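Local coordinates for kinesin-like protein KAR3 (Saccharomyces cerevisiae, PDB 1F9V) that probably hydrolyses ATP through its kinesin motor domain to drive movement along microtubules, at residues Y84-K98 with Y304-I318. The protein carries 2 engineered substitutions. Sequence-based numbering, arbitrary orientation.
Sequences YNVCIFAYGQTGSGK and YSLTGDSKTLMFVNI. With ADP (adenosine-5'-diphosphate), chain C; ADP (adenosine-5'-diphosphate), chain D.
Two parallel strands at the centre of the kinesin motor sheet, 86-91 and 311-318, pair side by side, and the P-loop follows strand 86-91. Their axes come within 4.6 Å of each other. Seven backbone hydrogen bonds join them, from K311 N to N85 O through to N317 N on Y91 O. Strand 235-244 pairs with the other edge of 86-91.

Side chains add to the join. K311 crosses one face of the Y84 ring, with CE 3.9 Å from the centroid and over its centre; NZ adds a cation-pi contact over the same face. N85 reaches Y304, where ND2 gives a bent bond (142°) to Y304 O from above the carbonyl plane; its OD1 takes T239 N. On the face of C87 and T312, the F89 ring meets L306 CD2 and T312 CG2 at its edge. M314 runs alongside F89, its chain folded at chi2 and chi3, and SD comes to 3.5 Å from F89 CD2, an oblique Met-aromatic contact.

N317 backs the loop. Its OD1 lies 3.5 Å from K98 CG and has no polar partner, though buried. K98 bends at chi3 (-52°) and chi4 (-74°), and NZ bonds both G92 O and O1B of the chain C ADP. With an alanine in place of K98, O1B is likely to lose its lysine charge and G92 O that donor. G97 N and K98 N also hold O1B, and G95 N holds O3B at 2.7 Å. The strand-loop-helix around the diphosphate is the Walker A motif of P-loop NTPases.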
ATOM      1  N   TYR A  84     -12.604   3.807  11.220  1.00 13.39           N
ATOM      2  CA  TYR A  84     -11.367   3.033  11.208  1.00 12.54           C
ATOM      3  C   TYR A  84     -10.336   3.734  10.344  1.00 10.81           C
ATOM      4  O   TYR A  84     -10.678   4.371   9.349  1.00 10.78           O
ATOM      5  CB  TYR A  84     -11.592   1.643  10.608  1.00 12.09           C
ATOM      6  CG  TYR A  84     -12.280   0.666  11.517  1.00 13.92           C
ATOM      7  CD1 TYR A  84     -13.659   0.453  11.424  1.00 14.31           C
ATOM      8  CD2 TYR A  84     -11.560  -0.062  12.463  1.00 13.06           C
ATOM      9  CE1 TYR A  84     -14.300  -0.460  12.250  1.00 16.95           C
ATOM     10  CE2 TYR A  84     -12.190  -0.978  13.293  1.00 17.29           C
ATOM     11  CZ  TYR A  84     -13.560  -1.171  13.182  1.00 17.79           C
ATOM     12  OH  TYR A  84     -14.189  -2.075  13.999  1.00 22.26           O
ATOM     13  N   ASN A  85      -9.071   3.627  10.735  1.00  9.48           N
ATOM     14  CA  ASN A  85      -8.006   4.193   9.937  1.00  8.81           C
ATOM     15  C   ASN A  85      -7.594   3.038   9.032  1.00  7.51           C
ATOM     16  O   ASN A  85      -7.652   1.872   9.443  1.00  8.27           O
ATOM     17  CB  ASN A  85      -6.824   4.604  10.802  1.00  8.66           C
ATOM     18  CG  ASN A  85      -7.107   5.851  11.610  1.00  9.82           C
ATOM     19  OD1 ASN A  85      -7.921   6.692  11.221  1.00 10.03           O
ATOM     20  ND2 ASN A  85      -6.435   5.974  12.743  1.00  9.83           N
ATOM     21  N   VAL A  86      -7.172   3.365   7.820  1.00  7.11           N
ATOM     22  CA  VAL A  86      -6.798   2.341   6.859  1.00  7.81           C
ATOM     23  C   VAL A  86      -5.485   2.668   6.177  1.00  6.88           C
ATOM     24  O   VAL A  86      -5.229   3.818   5.828  1.00  7.27           O
ATOM     25  CB  VAL A  86      -7.906   2.204   5.772  1.00  7.66           C
ATOM     26  CG1 VAL A  86      -7.403   1.375   4.590  1.00  9.47           C
ATOM     27  CG2 VAL A  86      -9.148   1.599   6.379  1.00  9.22           C
ATOM     28  N   CYS A  87      -4.651   1.645   5.996  1.00  8.10           N
ATOM     29  CA  CYS A  87      -3.379   1.802   5.297  1.00  7.22           C
ATOM     30  C   CYS A  87      -3.301   0.732   4.215  1.00  7.18           C
ATOM     31  O   CYS A  87      -3.616  -0.432   4.464  1.00  7.70           O
ATOM     32  CB  CYS A  87      -2.181   1.614   6.239  1.00  6.96           C
ATOM     33  SG  CYS A  87      -1.753   3.042   7.258  1.00  8.61           S
ATOM     34  N   ILE A  88      -2.906   1.138   3.014  1.00  7.84           N
ATOM     35  CA  ILE A  88      -2.719   0.199   1.914  1.00  8.05           C
ATOM     36  C   ILE A  88      -1.346   0.517   1.345  1.00  7.60           C
ATOM     37  O   ILE A  88      -1.096   1.641   0.905  1.00  7.68           O
ATOM     38  CB  ILE A  88      -3.784   0.362   0.810  1.00  8.26           C
ATOM     39  CG1 ILE A  88      -5.167   0.016   1.374  1.00  8.41           C
ATOM     40  CG2 ILE A  88      -3.432  -0.545  -0.374  1.00  8.98           C
ATOM     41  CD1 ILE A  88      -6.310   0.128   0.369  1.00 10.68           C
ATOM     42  N   PHE A  89      -0.447  -0.465   1.377  1.00  7.23           N
ATOM     43  CA  PHE A  89       0.904  -0.262   0.865  1.00  8.07           C
ATOM     44  C   PHE A  89       1.171  -1.110  -0.380  1.00  9.73           C
ATOM     45  O   PHE A  89       1.074  -2.337  -0.321  1.00 11.31           O
ATOM     46  CB  PHE A  89       1.960  -0.646   1.914  1.00  7.15           C
ATOM     47  CG  PHE A  89       1.889   0.143   3.196  1.00  7.25           C
ATOM     48  CD1 PHE A  89       2.584   1.337   3.331  1.00  7.90           C
ATOM     49  CD2 PHE A  89       1.170  -0.344   4.284  1.00  7.55           C
ATOM     50  CE1 PHE A  89       2.572   2.039   4.543  1.00  9.24           C
ATOM     51  CE2 PHE A  89       1.148   0.347   5.500  1.00  8.17           C
ATOM     52  CZ  PHE A  89       1.852   1.540   5.628  1.00  8.86           C
ATOM     53  N   ALA A  90       1.500  -0.469  -1.494  1.00  7.55           N
ATOM     54  CA  ALA A  90       1.840  -1.209  -2.708  1.00  6.94           C
ATOM     55  C   ALA A  90       3.361  -1.364  -2.643  1.00  7.25           C
ATOM     56  O   ALA A  90       4.092  -0.369  -2.634  1.00  6.98           O
ATOM     57  CB  ALA A  90       1.434  -0.435  -3.946  1.00  7.68           C
ATOM     58  N   TYR A  91       3.820  -2.615  -2.600  1.00  6.88           N
ATOM     59  CA  TYR A  91       5.237  -2.962  -2.475  1.00  6.98           C
ATOM     60  C   TYR A  91       5.694  -3.823  -3.645  1.00  7.46           C
ATOM     61  O   TYR A  91       4.947  -4.684  -4.109  1.00  8.42           O
ATOM     62  CB  TYR A  91       5.438  -3.742  -1.165  1.00  6.72           C
ATOM     63  CG  TYR A  91       6.848  -4.212  -0.888  1.00  7.68           C
ATOM     64  CD1 TYR A  91       7.658  -3.538   0.026  1.00  7.12           C
ATOM     65  CD2 TYR A  91       7.379  -5.338  -1.535  1.00 10.02           C
ATOM     66  CE1 TYR A  91       8.959  -3.962   0.290  1.00  8.11           C
ATOM     67  CE2 TYR A  91       8.690  -5.774  -1.276  1.00 10.61           C
ATOM     68  CZ  TYR A  91       9.470  -5.077  -0.363  1.00  9.72           C
ATOM     69  OH  TYR A  91      10.757  -5.477  -0.101  1.00 10.36           O
ATOM     70  N   GLY A  92       6.928  -3.609  -4.095  1.00  7.03           N
ATOM     71  CA  GLY A  92       7.454  -4.401  -5.194  1.00  7.32           C
ATOM     72  C   GLY A  92       8.545  -3.682  -5.953  1.00  7.87           C
ATOM     73  O   GLY A  92       8.737  -2.477  -5.792  1.00  8.21           O
ATOM     74  N   GLN A  93       9.265  -4.409  -6.801  1.00  8.31           N
ATOM     75  CA  GLN A  93      10.341  -3.793  -7.562  1.00  7.91           C
ATOM     76  C   GLN A  93       9.791  -2.830  -8.593  1.00  8.04           C
ATOM     77  O   GLN A  93       8.624  -2.917  -8.982  1.00  8.45           O
ATOM     78  CB  GLN A  93      11.172  -4.865  -8.274  1.00  9.07           C
ATOM     79  CG  GLN A  93      10.443  -5.541  -9.430  1.00 11.53           C
ATOM     80  CD  GLN A  93      11.329  -6.500 -10.204  1.00 11.99           C
ATOM     81  OE1 GLN A  93      12.403  -6.126 -10.682  1.00 14.75           O
ATOM     82  NE2 GLN A  93      10.885  -7.742 -10.331  1.00 10.64           N
ATOM     83  N   THR A  94      10.630  -1.903  -9.035  1.00  9.09           N
ATOM     84  CA  THR A  94      10.228  -0.955 -10.060  1.00  9.65           C
ATOM     85  C   THR A  94       9.866  -1.798 -11.291  1.00 10.09           C
ATOM     86  O   THR A  94      10.614  -2.695 -11.682  1.00 11.24           O
ATOM     87  CB  THR A  94      11.383   0.020 -10.375  1.00 10.08           C
ATOM     88  OG1 THR A  94      11.623   0.837  -9.223  1.00 11.11           O
ATOM     89  CG2 THR A  94      11.046   0.914 -11.554  1.00 10.86           C
ATOM     90  N   GLY A  95       8.704  -1.522 -11.868  1.00 11.03           N
ATOM     91  CA  GLY A  95       8.243  -2.266 -13.027  1.00 10.94           C
ATOM     92  C   GLY A  95       7.270  -3.390 -12.686  1.00 11.11           C
ATOM     93  O   GLY A  95       6.738  -4.042 -13.583  1.00 11.79           O
ATOM     94  N   SER A  96       7.011  -3.620 -11.401  1.00  8.44           N
ATOM     95  CA  SER A  96       6.110  -4.698 -11.016  1.00  9.16           C
ATOM     96  C   SER A  96       4.618  -4.357 -11.090  1.00 10.38           C
ATOM     97  O   SER A  96       3.779  -5.261 -11.143  1.00  9.60           O
ATOM     98  CB  SER A  96       6.464  -5.207  -9.613  1.00  9.49           C
ATOM     99  OG  SER A  96       6.290  -4.206  -8.628  1.00  7.83           O
ATOM    100  N   GLY A  97       4.285  -3.063 -11.076  1.00 10.16           N
ATOM    101  CA  GLY A  97       2.891  -2.649 -11.154  1.00  9.41           C
ATOM    102  C   GLY A  97       2.289  -1.868  -9.985  1.00  8.61           C
ATOM    103  O   GLY A  97       1.070  -1.741  -9.908  1.00  8.65           O
ATOM    104  N   LYS A  98       3.117  -1.340  -9.085  1.00  8.26           N
ATOM    105  CA  LYS A  98       2.604  -0.584  -7.932  1.00  9.29           C
ATOM    106  C   LYS A  98       1.742   0.619  -8.328  1.00  7.72           C
ATOM    107  O   LYS A  98       0.622   0.787  -7.842  1.00  8.86           O
ATOM    108  CB  LYS A  98       3.764  -0.090  -7.054  1.00  7.83           C
ATOM    109  CG  LYS A  98       4.554  -1.198  -6.385  1.00  9.48           C
ATOM    110  CD  LYS A  98       5.765  -0.675  -5.614  1.00  6.69           C
ATOM    111  CE  LYS A  98       6.647   0.232  -6.450  1.00  7.59           C
ATOM    112  NZ  LYS A  98       7.456  -0.513  -7.458  1.00  6.66           N
ATOM    113  N   TYR A 304      -0.408   6.275  13.999  1.00  9.31           N
ATOM    114  CA  TYR A 304      -1.785   6.194  14.485  1.00  9.90           C
ATOM    115  C   TYR A 304      -2.715   5.423  13.535  1.00  9.21           C
ATOM    116  O   TYR A 304      -3.784   4.965  13.942  1.00  9.62           O
ATOM    117  CB  TYR A 304      -2.353   7.598  14.727  1.00 12.28           C
ATOM    118  CG  TYR A 304      -1.766   8.305  15.928  1.00 15.09           C
ATOM    119  CD1 TYR A 304      -1.376   7.591  17.064  1.00 16.60           C
ATOM    120  CD2 TYR A 304      -1.603   9.692  15.930  1.00 15.30           C
ATOM    121  CE1 TYR A 304      -0.836   8.244  18.178  1.00 18.86           C
ATOM    122  CE2 TYR A 304      -1.067  10.356  17.036  1.00 19.05           C
ATOM    123  CZ  TYR A 304      -0.685   9.627  18.155  1.00 18.99           C
ATOM    124  OH  TYR A 304      -0.160  10.278  19.250  1.00 20.78           O
ATOM    125  N   SER A 305      -2.311   5.294  12.273  1.00  8.95           N
ATOM    126  CA  SER A 305      -3.110   4.573  11.286  1.00  9.82           C
ATOM    127  C   SER A 305      -2.628   3.127  11.179  1.00 11.35           C
ATOM    128  O   SER A 305      -3.159   2.341  10.392  1.00 10.69           O
ATOM    129  CB  SER A 305      -3.023   5.260   9.918  1.00  9.25           C
ATOM    130  OG  SER A 305      -3.873   6.397   9.857  1.00  8.44           O
ATOM    131  N   LEU A 306      -1.625   2.783  11.982  1.00 10.30           N
ATOM    132  CA  LEU A 306      -1.064   1.437  11.986  1.00 10.69           C
ATOM    133  C   LEU A 306      -1.362   0.734  13.302  1.00 11.11           C
ATOM    134  O   LEU A 306      -1.192  -0.472  13.424  1.00 12.64           O
ATOM    135  CB  LEU A 306       0.451   1.503  11.782  1.00 10.07           C
ATOM    136  CG  LEU A 306       0.942   1.864  10.378  1.00  9.95           C
ATOM    137  CD1 LEU A 306       2.443   2.082  10.382  1.00  9.40           C
ATOM    138  CD2 LEU A 306       0.576   0.740   9.415  1.00 10.64           C
ATOM    139  N   THR A 307      -1.813   1.494  14.289  1.00 11.81           N
ATOM    140  CA  THR A 307      -2.102   0.936  15.598  1.00 13.12           C
ATOM    141  C   THR A 307      -3.576   1.008  15.942  1.00 14.58           C
ATOM    142  O   THR A 307      -4.380   1.513  15.163  1.00 16.26           O
ATOM    143  CB  THR A 307      -1.292   1.660  16.686  1.00 13.37           C
ATOM    144  OG1 THR A 307      -1.500   3.074  16.580  1.00 13.07           O
ATOM    145  CG2 THR A 307       0.193   1.361  16.519  1.00 13.33           C
ATOM    146  N   GLY A 308      -3.931   0.508  17.120  1.00 15.96           N
ATOM    147  CA  GLY A 308      -5.323   0.519  17.523  1.00 16.90           C
ATOM    148  C   GLY A 308      -6.082  -0.533  16.732  1.00 18.40           C
ATOM    149  O   GLY A 308      -5.605  -1.659  16.553  1.00 20.97           O
ATOM    150  N   ASP A 309      -7.264  -0.176  16.253  1.00 18.61           N
ATOM    151  CA  ASP A 309      -8.067  -1.112  15.472  1.00 18.91           C
ATOM    152  C   ASP A 309      -7.914  -0.784  13.992  1.00 16.97           C
ATOM    153  O   ASP A 309      -8.730  -1.193  13.166  1.00 17.61           O
ATOM    154  CB  ASP A 309      -9.537  -1.015  15.876  1.00 20.32           C
ATOM    155  CG  ASP A 309      -9.973   0.412  16.126  1.00 23.27           C
ATOM    156  OD1 ASP A 309     -10.925   0.605  16.913  1.00 24.65           O
ATOM    157  OD2 ASP A 309      -9.361   1.334  15.540  1.00 24.16           O
ATOM    158  N   SER A 310      -6.865  -0.032  13.670  1.00 14.49           N
ATOM    159  CA  SER A 310      -6.594   0.346  12.292  1.00 12.72           C
ATOM    160  C   SER A 310      -6.453  -0.933  11.461  1.00 12.44           C
ATOM    161  O   SER A 310      -6.047  -1.980  11.978  1.00 13.79           O
ATOM    162  CB  SER A 310      -5.301   1.166  12.215  1.00 11.30           C
ATOM    163  OG  SER A 310      -5.452   2.422  12.857  1.00 12.40           O
ATOM    164  N   LYS A 311      -6.794  -0.843  10.180  1.00 10.22           N
ATOM    165  CA  LYS A 311      -6.705  -1.993   9.282  1.00  9.24           C
ATOM    166  C   LYS A 311      -5.647  -1.727   8.230  1.00  7.94           C
ATOM    167  O   LYS A 311      -5.661  -0.693   7.572  1.00  8.00           O
ATOM    168  CB  LYS A 311      -8.054  -2.243   8.618  1.00  9.58           C
ATOM    169  CG  LYS A 311      -9.164  -2.491   9.613  1.00 13.14           C
ATOM    170  CD  LYS A 311     -10.504  -2.631   8.918  1.00 15.48           C
ATOM    171  CE  LYS A 311     -11.599  -2.949   9.912  1.00 17.63           C
ATOM    172  NZ  LYS A 311     -12.403  -4.120   9.456  1.00 22.76           N
ATOM    173  N   THR A 312      -4.726  -2.672   8.076  1.00  8.44           N
ATOM    174  CA  THR A 312      -3.649  -2.516   7.116  1.00  8.78           C
ATOM    175  C   THR A 312      -3.632  -3.622   6.074  1.00  7.73           C
ATOM    176  O   THR A 312      -3.851  -4.786   6.394  1.00  8.54           O
ATOM    177  CB  THR A 312      -2.290  -2.497   7.838  1.00 10.69           C
ATOM    178  OG1 THR A 312      -2.208  -1.310   8.637  1.00 13.60           O
ATOM    179  CG2 THR A 312      -1.138  -2.521   6.837  1.00 10.30           C
ATOM    180  N   LEU A 313      -3.374  -3.233   4.831  1.00  7.60           N
ATOM    181  CA  LEU A 313      -3.291  -4.179   3.729  1.00  8.22           C
ATOM    182  C   LEU A 313      -1.967  -3.972   3.007  1.00  8.14           C
ATOM    183  O   LEU A 313      -1.674  -2.872   2.536  1.00  8.27           O
ATOM    184  CB  LEU A 313      -4.445  -3.972   2.740  1.00  8.36           C
ATOM    185  CG  LEU A 313      -4.280  -4.661   1.377  1.00  8.87           C
ATOM    186  CD1 LEU A 313      -4.214  -6.174   1.568  1.00 10.54           C
ATOM    187  CD2 LEU A 313      -5.444  -4.282   0.464  1.00  9.45           C
ATOM    188  N   MET A 314      -1.157  -5.023   2.950  1.00  8.39           N
ATOM    189  CA  MET A 314       0.115  -4.963   2.238  1.00  9.72           C
ATOM    190  C   MET A 314      -0.199  -5.575   0.875  1.00  9.61           C
ATOM    191  O   MET A 314      -0.715  -6.687   0.793  1.00  9.19           O
ATOM    192  CB  MET A 314       1.195  -5.781   2.955  1.00 11.43           C
ATOM    193  CG  MET A 314       1.341  -5.462   4.448  1.00 14.69           C
ATOM    194  SD  MET A 314       1.851  -3.748   4.777  1.00 16.32           S
ATOM    195  CE  MET A 314       3.438  -3.664   3.825  1.00 14.34           C
ATOM    196  N   PHE A 315       0.093  -4.831  -0.181  1.00  9.38           N
ATOM    197  CA  PHE A 315      -0.176  -5.262  -1.545  1.00  9.41           C
ATOM    198  C   PHE A 315       1.154  -5.496  -2.265  1.00  8.55           C
ATOM    199  O   PHE A 315       1.808  -4.545  -2.691  1.00  9.43           O
ATOM    200  CB  PHE A 315      -0.990  -4.168  -2.251  1.00 11.75           C
ATOM    201  CG  PHE A 315      -1.900  -4.682  -3.319  1.00 10.51           C
ATOM    202  CD1 PHE A 315      -1.394  -5.009  -4.572  1.00 14.22           C
ATOM    203  CD2 PHE A 315      -3.258  -4.842  -3.081  1.00 12.53           C
ATOM    204  CE1 PHE A 315      -2.234  -5.492  -5.581  1.00 14.07           C
ATOM    205  CE2 PHE A 315      -4.106  -5.323  -4.081  1.00 12.99           C
ATOM    206  CZ  PHE A 315      -3.589  -5.648  -5.334  1.00 13.22           C
ATOM    207  N   VAL A 316       1.551  -6.759  -2.407  1.00  7.42           N
ATOM    208  CA  VAL A 316       2.822  -7.069  -3.051  1.00  7.36           C
ATOM    209  C   VAL A 316       2.691  -7.384  -4.537  1.00  8.40           C
ATOM    210  O   VAL A 316       2.108  -8.395  -4.940  1.00  9.38           O
ATOM    211  CB  VAL A 316       3.544  -8.220  -2.318  1.00  7.96           C
ATOM    212  CG1 VAL A 316       4.871  -8.527  -2.992  1.00  8.08           C
ATOM    213  CG2 VAL A 316       3.784  -7.823  -0.863  1.00 10.06           C
ATOM    214  N   ASN A 317       3.245  -6.482  -5.339  1.00  7.49           N
ATOM    215  CA  ASN A 317       3.223  -6.573  -6.787  1.00  7.85           C
ATOM    216  C   ASN A 317       4.437  -7.316  -7.297  1.00  8.04           C
ATOM    217  O   ASN A 317       5.561  -7.054  -6.866  1.00  7.24           O
ATOM    218  CB  ASN A 317       3.220  -5.167  -7.391  1.00  9.16           C
ATOM    219  CG  ASN A 317       1.972  -4.391  -7.041  1.00 10.51           C
ATOM    220  OD1 ASN A 317       1.994  -3.509  -6.182  1.00 10.60           O
ATOM    221  ND2 ASN A 317       0.872  -4.715  -7.706  1.00  9.82           N
ATOM    222  N   ILE A 318       4.213  -8.242  -8.225  1.00  8.68           N
ATOM    223  CA  ILE A 318       5.321  -8.985  -8.807  1.00  8.34           C
ATOM    224  C   ILE A 318       5.135  -9.188 -10.300  1.00  9.07           C
ATOM    225  O   ILE A 318       4.012  -9.201 -10.811  1.00  8.34           O
ATOM    226  CB  ILE A 318       5.518 -10.375  -8.149  1.00  9.03           C
ATOM    227  CG1 ILE A 318       4.250 -11.210  -8.276  1.00  8.76           C
ATOM    228  CG2 ILE A 318       5.938 -10.213  -6.683  1.00  9.37           C
ATOM    229  CD1 ILE A 318       4.482 -12.683  -7.963  1.00 10.67           C
TER
HETATM  230  PB  ADP C 999       5.887   0.186 -10.799  1.00 11.29           P
HETATM  231  O1B ADP C 999       5.870  -0.945  -9.838  1.00  9.77           O
HETATM  232  O2B ADP C 999       4.990   1.402 -10.255  1.00 11.48           O
HETATM  233  O3B ADP C 999       7.273   0.621 -11.106  1.00 11.97           O
HETATM  234  PA  ADP C 999       4.089   0.468 -13.044  1.00 14.23           P
HETATM  235  O1A ADP C 999       2.772   0.380 -12.414  1.00 14.72           O
HETATM  236  O2A ADP C 999       4.433   1.872 -13.257  1.00 18.36           O
HETATM  237  O3A ADP C 999       5.164  -0.241 -12.132  1.00 12.72           O
HETATM  238  O5' ADP C 999       4.084  -0.244 -14.458  1.00 18.24           O
HETATM  239  C5' ADP C 999       4.912  -1.311 -14.927  1.00 16.12           C
HETATM  240  C4' ADP C 999       4.417  -1.563 -16.382  1.00 16.79           C
HETATM  241  O4' ADP C 999       3.502  -2.663 -16.307  1.00 13.89           O
HETATM  242  C3' ADP C 999       3.594  -0.398 -16.964  1.00 17.73           C
HETATM  243  O3' ADP C 999       3.814  -0.220 -18.373  1.00 21.75           O
HETATM  244  C2' ADP C 999       2.145  -0.753 -16.676  1.00 17.76           C
HETATM  245  O2' ADP C 999       1.208  -0.106 -17.553  1.00 19.87           O
HETATM  246  C1' ADP C 999       2.173  -2.275 -16.728  1.00 15.25           C
HETATM  247  N9  ADP C 999       1.217  -2.909 -15.768  1.00 14.49           N
HETATM  248  C8  ADP C 999       1.449  -3.050 -14.448  1.00 12.87           C
HETATM  249  N7  ADP C 999       0.433  -3.674 -13.887  1.00 11.72           N
HETATM  250  C5  ADP C 999      -0.454  -3.942 -14.810  1.00 12.43           C
HETATM  251  C6  ADP C 999      -1.688  -4.574 -14.834  1.00 12.32           C
HETATM  252  N6  ADP C 999      -2.205  -5.068 -13.705  1.00 12.50           N
HETATM  253  N1  ADP C 999      -2.380  -4.689 -16.009  1.00 14.07           N
HETATM  254  C2  ADP C 999      -1.891  -4.205 -17.170  1.00 14.30           C
HETATM  255  N3  ADP C 999      -0.689  -3.595 -17.165  1.00 14.98           N
HETATM  256  C4  ADP C 999       0.046  -3.445 -16.032  1.00 13.64           C
HETATM  257  PB  ADP D 998     -13.625 -11.243   7.436  1.00 45.47           P
HETATM  258  O1B ADP D 998     -13.415 -12.163   8.595  1.00 47.45           O
HETATM  259  O2B ADP D 998     -12.205 -10.685   6.864  1.00 47.20           O
HETATM  260  O3B ADP D 998     -14.411 -11.910   6.354  1.00 45.44           O
HETATM  261  PA  ADP D 998     -13.888  -8.505   8.355  1.00 40.67           P
HETATM  262  O1A ADP D 998     -14.839  -7.964   9.343  1.00 41.21           O
HETATM  263  O2A ADP D 998     -12.527  -8.632   8.910  1.00 40.15           O
HETATM  264  O3A ADP D 998     -14.367  -9.950   7.914  1.00 43.21           O
HETATM  265  O5' ADP D 998     -13.921  -7.673   6.976  1.00 38.08           O
HETATM  266  C5' ADP D 998     -14.448  -8.294   5.800  1.00 34.54           C
HETATM  267  C4' ADP D 998     -13.796  -7.779   4.517  1.00 32.26           C
HETATM  268  O4' ADP D 998     -13.209  -6.458   4.638  1.00 30.09           O
HETATM  269  C3' ADP D 998     -12.712  -8.702   4.002  1.00 31.78           C
HETATM  270  O3' ADP D 998     -13.212  -9.753   3.160  1.00 34.33           O
HETATM  271  C2' ADP D 998     -11.747  -7.786   3.294  1.00 29.61           C
HETATM  272  O2' ADP D 998     -12.050  -7.642   1.895  1.00 28.99           O
HETATM  273  C1' ADP D 998     -11.856  -6.492   4.097  1.00 26.91           C
HETATM  274  N9  ADP D 998     -10.752  -6.362   5.137  1.00 23.92           N
HETATM  275  C8  ADP D 998     -10.884  -6.405   6.477  1.00 22.34           C
HETATM  276  N7  ADP D 998      -9.678  -6.232   7.048  1.00 19.44           N
HETATM  277  C5  ADP D 998      -8.781  -6.073   6.097  1.00 20.27           C
HETATM  278  C6  ADP D 998      -7.389  -5.848   6.035  1.00 19.97           C
HETATM  279  N6  ADP D 998      -6.657  -5.746   7.161  1.00 16.04           N
HETATM  280  N1  ADP D 998      -6.765  -5.733   4.815  1.00 19.71           N
HETATM  281  C2  ADP D 998      -7.448  -5.824   3.652  1.00 20.11           C
HETATM  282  N3  ADP D 998      -8.779  -6.033   3.698  1.00 19.18           N
HETATM  283  C4  ADP D 998      -9.471  -6.161   4.865  1.00 21.44           C
HETATM  284  O   HOH W   1      -8.551   2.599  13.454  1.00 13.48           O
HETATM  285  O   HOH W   2       8.298  -7.292  -7.008  1.00  8.26           O
HETATM  286  O   HOH W   3       1.533  -6.469 -10.178  1.00 10.20           O